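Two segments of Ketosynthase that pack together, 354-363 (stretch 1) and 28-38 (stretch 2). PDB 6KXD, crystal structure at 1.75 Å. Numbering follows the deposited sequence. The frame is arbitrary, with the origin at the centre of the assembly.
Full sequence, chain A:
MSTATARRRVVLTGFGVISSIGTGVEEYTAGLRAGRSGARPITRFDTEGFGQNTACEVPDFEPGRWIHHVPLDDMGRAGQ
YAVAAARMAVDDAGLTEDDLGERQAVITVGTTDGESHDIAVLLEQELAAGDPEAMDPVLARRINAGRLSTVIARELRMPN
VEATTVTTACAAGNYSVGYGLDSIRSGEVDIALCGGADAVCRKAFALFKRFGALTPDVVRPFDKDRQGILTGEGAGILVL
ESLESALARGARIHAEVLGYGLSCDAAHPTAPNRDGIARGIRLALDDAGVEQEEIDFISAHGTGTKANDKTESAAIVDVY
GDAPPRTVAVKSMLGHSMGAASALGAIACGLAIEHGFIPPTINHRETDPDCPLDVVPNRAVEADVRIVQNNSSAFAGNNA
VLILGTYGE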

# COMPACT_ATOMS: atom_id res chain seq x y z
N GLU A 354 -10.48 -19.24 17.64
CA GLU A 354 -11.85 -19.22 18.10
C GLU A 354 -12.43 -20.64 18.16
O GLU A 354 -13.13 -20.96 19.11
CB GLU A 354 -12.67 -18.33 17.15
CG GLU A 354 -14.06 -17.96 17.64
CD GLU A 354 -14.89 -17.17 16.63
OE1 GLU A 354 -14.47 -17.05 15.47
OE2 GLU A 354 -15.98 -16.69 17.01
N HIS A 355 -12.13 -21.48 17.16
CA HIS A 355 -12.78 -22.78 16.94
C HIS A 355 -11.86 -23.94 17.35
O HIS A 355 -12.25 -25.08 17.22
CB HIS A 355 -13.27 -22.90 15.49
CG HIS A 355 -14.36 -21.94 15.20
ND1 HIS A 355 -15.62 -22.08 15.74
CD2 HIS A 355 -14.37 -20.77 14.50
CE1 HIS A 355 -16.37 -21.06 15.36
NE2 HIS A 355 -15.63 -20.26 14.60
N GLY A 356 -10.66 -23.64 17.86
CA GLY A 356 -9.75 -24.63 18.41
C GLY A 356 -9.34 -25.65 17.36
O GLY A 356 -9.35 -26.85 17.61
N PHE A 357 -8.95 -25.17 16.18
CA PHE A 357 -8.40 -26.04 15.14
C PHE A 357 -7.18 -25.41 14.46
O PHE A 357 -6.92 -24.23 14.57
CB PHE A 357 -9.46 -26.38 14.09
CG PHE A 357 -9.73 -25.29 13.09
CD1 PHE A 357 -9.04 -25.26 11.89
CD2 PHE A 357 -10.70 -24.34 13.33
CE1 PHE A 357 -9.31 -24.28 10.95
CE2 PHE A 357 -10.99 -23.37 12.38
CZ PHE A 357 -10.28 -23.33 11.20
N ILE A 358 -6.44 -26.27 13.75
CA ILE A 358 -5.31 -25.88 12.97
C ILE A 358 -5.59 -26.36 11.55
O ILE A 358 -5.75 -27.56 11.31
CB ILE A 358 -3.99 -26.45 13.51
CG1 ILE A 358 -3.72 -26.04 14.95
CG2 ILE A 358 -2.85 -26.04 12.59
CD1 ILE A 358 -2.49 -26.71 15.51
N PRO A 359 -5.70 -25.43 10.58
CA PRO A 359 -6.07 -25.79 9.23
C PRO A 359 -4.89 -26.51 8.61
O PRO A 359 -3.75 -26.28 9.03
CB PRO A 359 -6.34 -24.45 8.54
CG PRO A 359 -5.46 -23.48 9.29
CD PRO A 359 -5.46 -23.98 10.72
N PRO A 360 -5.14 -27.38 7.61
CA PRO A 360 -4.09 -28.23 7.06
C PRO A 360 -3.28 -27.61 5.93
O PRO A 360 -3.78 -26.75 5.19
CB PRO A 360 -4.86 -29.41 6.43
CG PRO A 360 -6.20 -28.81 6.06
CD PRO A 360 -6.45 -27.65 7.02
N THR A 361 -2.05 -28.13 5.77
CA THR A 361 -1.32 -28.04 4.53
C THR A 361 -1.72 -29.25 3.67
O THR A 361 -1.28 -30.38 3.95
CB THR A 361 0.19 -28.01 4.78
OG1 THR A 361 0.46 -27.10 5.84
CG2 THR A 361 0.96 -27.67 3.53
N ILE A 362 -2.53 -29.00 2.64
CA ILE A 362 -3.11 -30.04 1.81
C ILE A 362 -2.18 -30.32 0.63
O ILE A 362 -1.13 -29.72 0.52
CB ILE A 362 -4.54 -29.64 1.37
CG1 ILE A 362 -4.56 -28.59 0.25
CG2 ILE A 362 -5.33 -29.22 2.59
CD1 ILE A 362 -5.93 -28.40 -0.42
N ASN A 363 -2.56 -31.30 -0.20
CA ASN A 363 -1.76 -31.81 -1.30
C ASN A 363 -0.36 -32.23 -0.80
O ASN A 363 0.62 -32.17 -1.55
CB ASN A 363 -1.66 -30.80 -2.45
CG ASN A 363 -2.99 -30.18 -2.83
OD1 ASN A 363 -3.99 -30.88 -2.88
ND2 ASN A 363 -3.01 -28.88 -3.08
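Stretch 2, residues 28-38: YTAGLRAGRSG

Stretch 2 runs beside stretch 1 in the same general direction, as the register of the two backbones makes plain: His 355 CA lies 8.6 Å from Thr 29 CA, Pro 359 CA lies 5.6 Å from Leu 32 CA, and Ile 362 CA lies 6.2 Å from Gly 35 CA. From Tyr 28 to Ala 34 the second stretch is the last part of a helix, held by bonds such as Leu 32 N to Tyr 28 O (3.0 Å) and Arg 33 N to Thr 29 O (3.1 Å). Gly 35 then ends it in a Schellman motif. Its positive phi favours glycine, and the turn is secured by Arg 36 N bonding to Gly 31 O at 3.0 Å and, weakly, by Gly 35 N to Leu 32 O at 3.5 Å. Beyond it the chain continues in non-helical form through Gly 38. Stretch 1 is mostly extended after Gly 356, so the helix and its exit lie along an open chain.

No hydrogen bond joins the two stretches; packing accounts for the 422 Å² buried between them. The aromatic contacts centre on Phe 357. Arg 33 lays its aliphatic portion over one face of the ring, with Arg 33 CG 3.6 Å from the centroid of the Phe 357 ring and almost exactly on the ring normal, a CH-pi contact. A long arginine suits this exposed position because its methylenes can cover an aromatic ring while its charged end remains free of it. The Phe 357 ring also meets Leu 32, CE1 to CB at 4.0 Å, and Thr 29, CE2 to CG2 at 4.0 Å. Thr 29 thus offers a methyl to this surface, while its OG1 is hydrogen-bonded elsewhere in the structure. That methyl also touches His 355, whose CD2 is 3.9 Å from Thr 29 CG2.

Further along, saturated side chains pack on carbons and carbonyl oxygens at the end of the helix. Pro 359 CB approaches Leu 32 CB at 4.3 Å, and Pro 360 CD packs 3.2 Å from Leu 32 O. Lacking an amide hydrogen, Pro 360 cannot donate a backbone hydrogen bond to this carbonyl and packs its ring carbon there. Pro 360 CG also lies 3.9 Å from Gly 35 CA. Here glycine serves packing as well as the turn: a CB on Gly 35 would fall 3.3 Å from Ile 362 CG2, a tight approach. Ile 362 reaches past the turn, its CD1 lying 3.5 Å from Gly 35 O and 3.8 Å from Ser 37 CB, so that one apolar side chain spans the exit from the helix.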

# COMPACT_ATOMS: atom_id res chain seq x y z
N TYR A 28 -16.14 -20.15 5.20
CA TYR A 28 -14.68 -20.09 5.17
C TYR A 28 -14.11 -20.97 6.27
O TYR A 28 -13.18 -21.71 6.04
CB TYR A 28 -14.17 -18.66 5.32
CG TYR A 28 -12.68 -18.49 5.20
CD1 TYR A 28 -12.03 -18.85 4.04
CD2 TYR A 28 -11.94 -17.90 6.21
CE1 TYR A 28 -10.65 -18.67 3.89
CE2 TYR A 28 -10.57 -17.70 6.08
CZ TYR A 28 -9.93 -18.11 4.92
OH TYR A 28 -8.58 -17.89 4.78
N THR A 29 -14.70 -20.89 7.47
CA THR A 29 -14.34 -21.79 8.52
C THR A 29 -14.53 -23.25 8.06
O THR A 29 -13.73 -24.12 8.46
CB THR A 29 -15.15 -21.53 9.79
OG1 THR A 29 -15.11 -20.13 10.07
CG2 THR A 29 -14.63 -22.33 10.96
N ALA A 30 -15.56 -23.51 7.24
CA ALA A 30 -15.86 -24.86 6.73
C ALA A 30 -14.72 -25.28 5.80
O ALA A 30 -14.15 -26.35 5.98
CB ALA A 30 -17.18 -24.92 5.99
N GLY A 31 -14.42 -24.41 4.83
CA GLY A 31 -13.41 -24.68 3.81
C GLY A 31 -12.08 -24.99 4.45
O GLY A 31 -11.41 -25.94 4.05
N LEU A 32 -11.74 -24.23 5.50
CA LEU A 32 -10.45 -24.34 6.13
C LEU A 32 -10.36 -25.69 6.84
O LEU A 32 -9.33 -26.36 6.77
CB LEU A 32 -10.23 -23.24 7.16
CG LEU A 32 -9.95 -21.85 6.61
CD1 LEU A 32 -10.00 -20.85 7.76
CD2 LEU A 32 -8.61 -21.79 5.88
N ARG A 33 -11.42 -26.04 7.56
CA ARG A 33 -11.51 -27.31 8.31
C ARG A 33 -11.54 -28.50 7.34
O ARG A 33 -11.07 -29.59 7.70
CB ARG A 33 -12.71 -27.28 9.27
CG ARG A 33 -12.43 -26.53 10.56
CD ARG A 33 -13.68 -26.14 11.33
NE ARG A 33 -14.25 -27.29 12.01
CZ ARG A 33 -15.27 -28.01 11.56
NH1 ARG A 33 -15.61 -29.15 12.15
NH2 ARG A 33 -15.93 -27.59 10.49
N ALA A 34 -12.07 -28.28 6.14
CA ALA A 34 -12.28 -29.32 5.15
C ALA A 34 -11.03 -29.62 4.34
O ALA A 34 -10.98 -30.64 3.66
CB ALA A 34 -13.40 -28.95 4.22
N GLY A 35 -10.05 -28.72 4.30
CA GLY A 35 -9.02 -28.88 3.30
C GLY A 35 -9.58 -28.66 1.92
O GLY A 35 -9.06 -29.16 0.93
N ARG A 36 -10.59 -27.80 1.80
CA ARG A 36 -11.12 -27.48 0.47
C ARG A 36 -10.00 -26.86 -0.38
O ARG A 36 -9.20 -26.10 0.11
CB ARG A 36 -12.36 -26.58 0.61
CG ARG A 36 -13.01 -26.21 -0.71
CD ARG A 36 -14.51 -26.00 -0.61
NE ARG A 36 -14.96 -25.26 0.56
CZ ARG A 36 -16.24 -25.13 0.91
NH1 ARG A 36 -17.15 -25.84 0.27
NH2 ARG A 36 -16.59 -24.29 1.87
N SER A 37 -9.91 -27.24 -1.65
CA SER A 37 -9.00 -26.59 -2.56
C SER A 37 -9.82 -25.67 -3.44
O SER A 37 -10.87 -26.05 -3.92
CB SER A 37 -8.18 -27.55 -3.37
OG SER A 37 -7.72 -26.91 -4.55
N GLY A 38 -9.33 -24.44 -3.62
CA GLY A 38 -10.03 -23.49 -4.42
C GLY A 38 -9.64 -23.54 -5.87
O GLY A 38 -9.95 -22.61 -6.61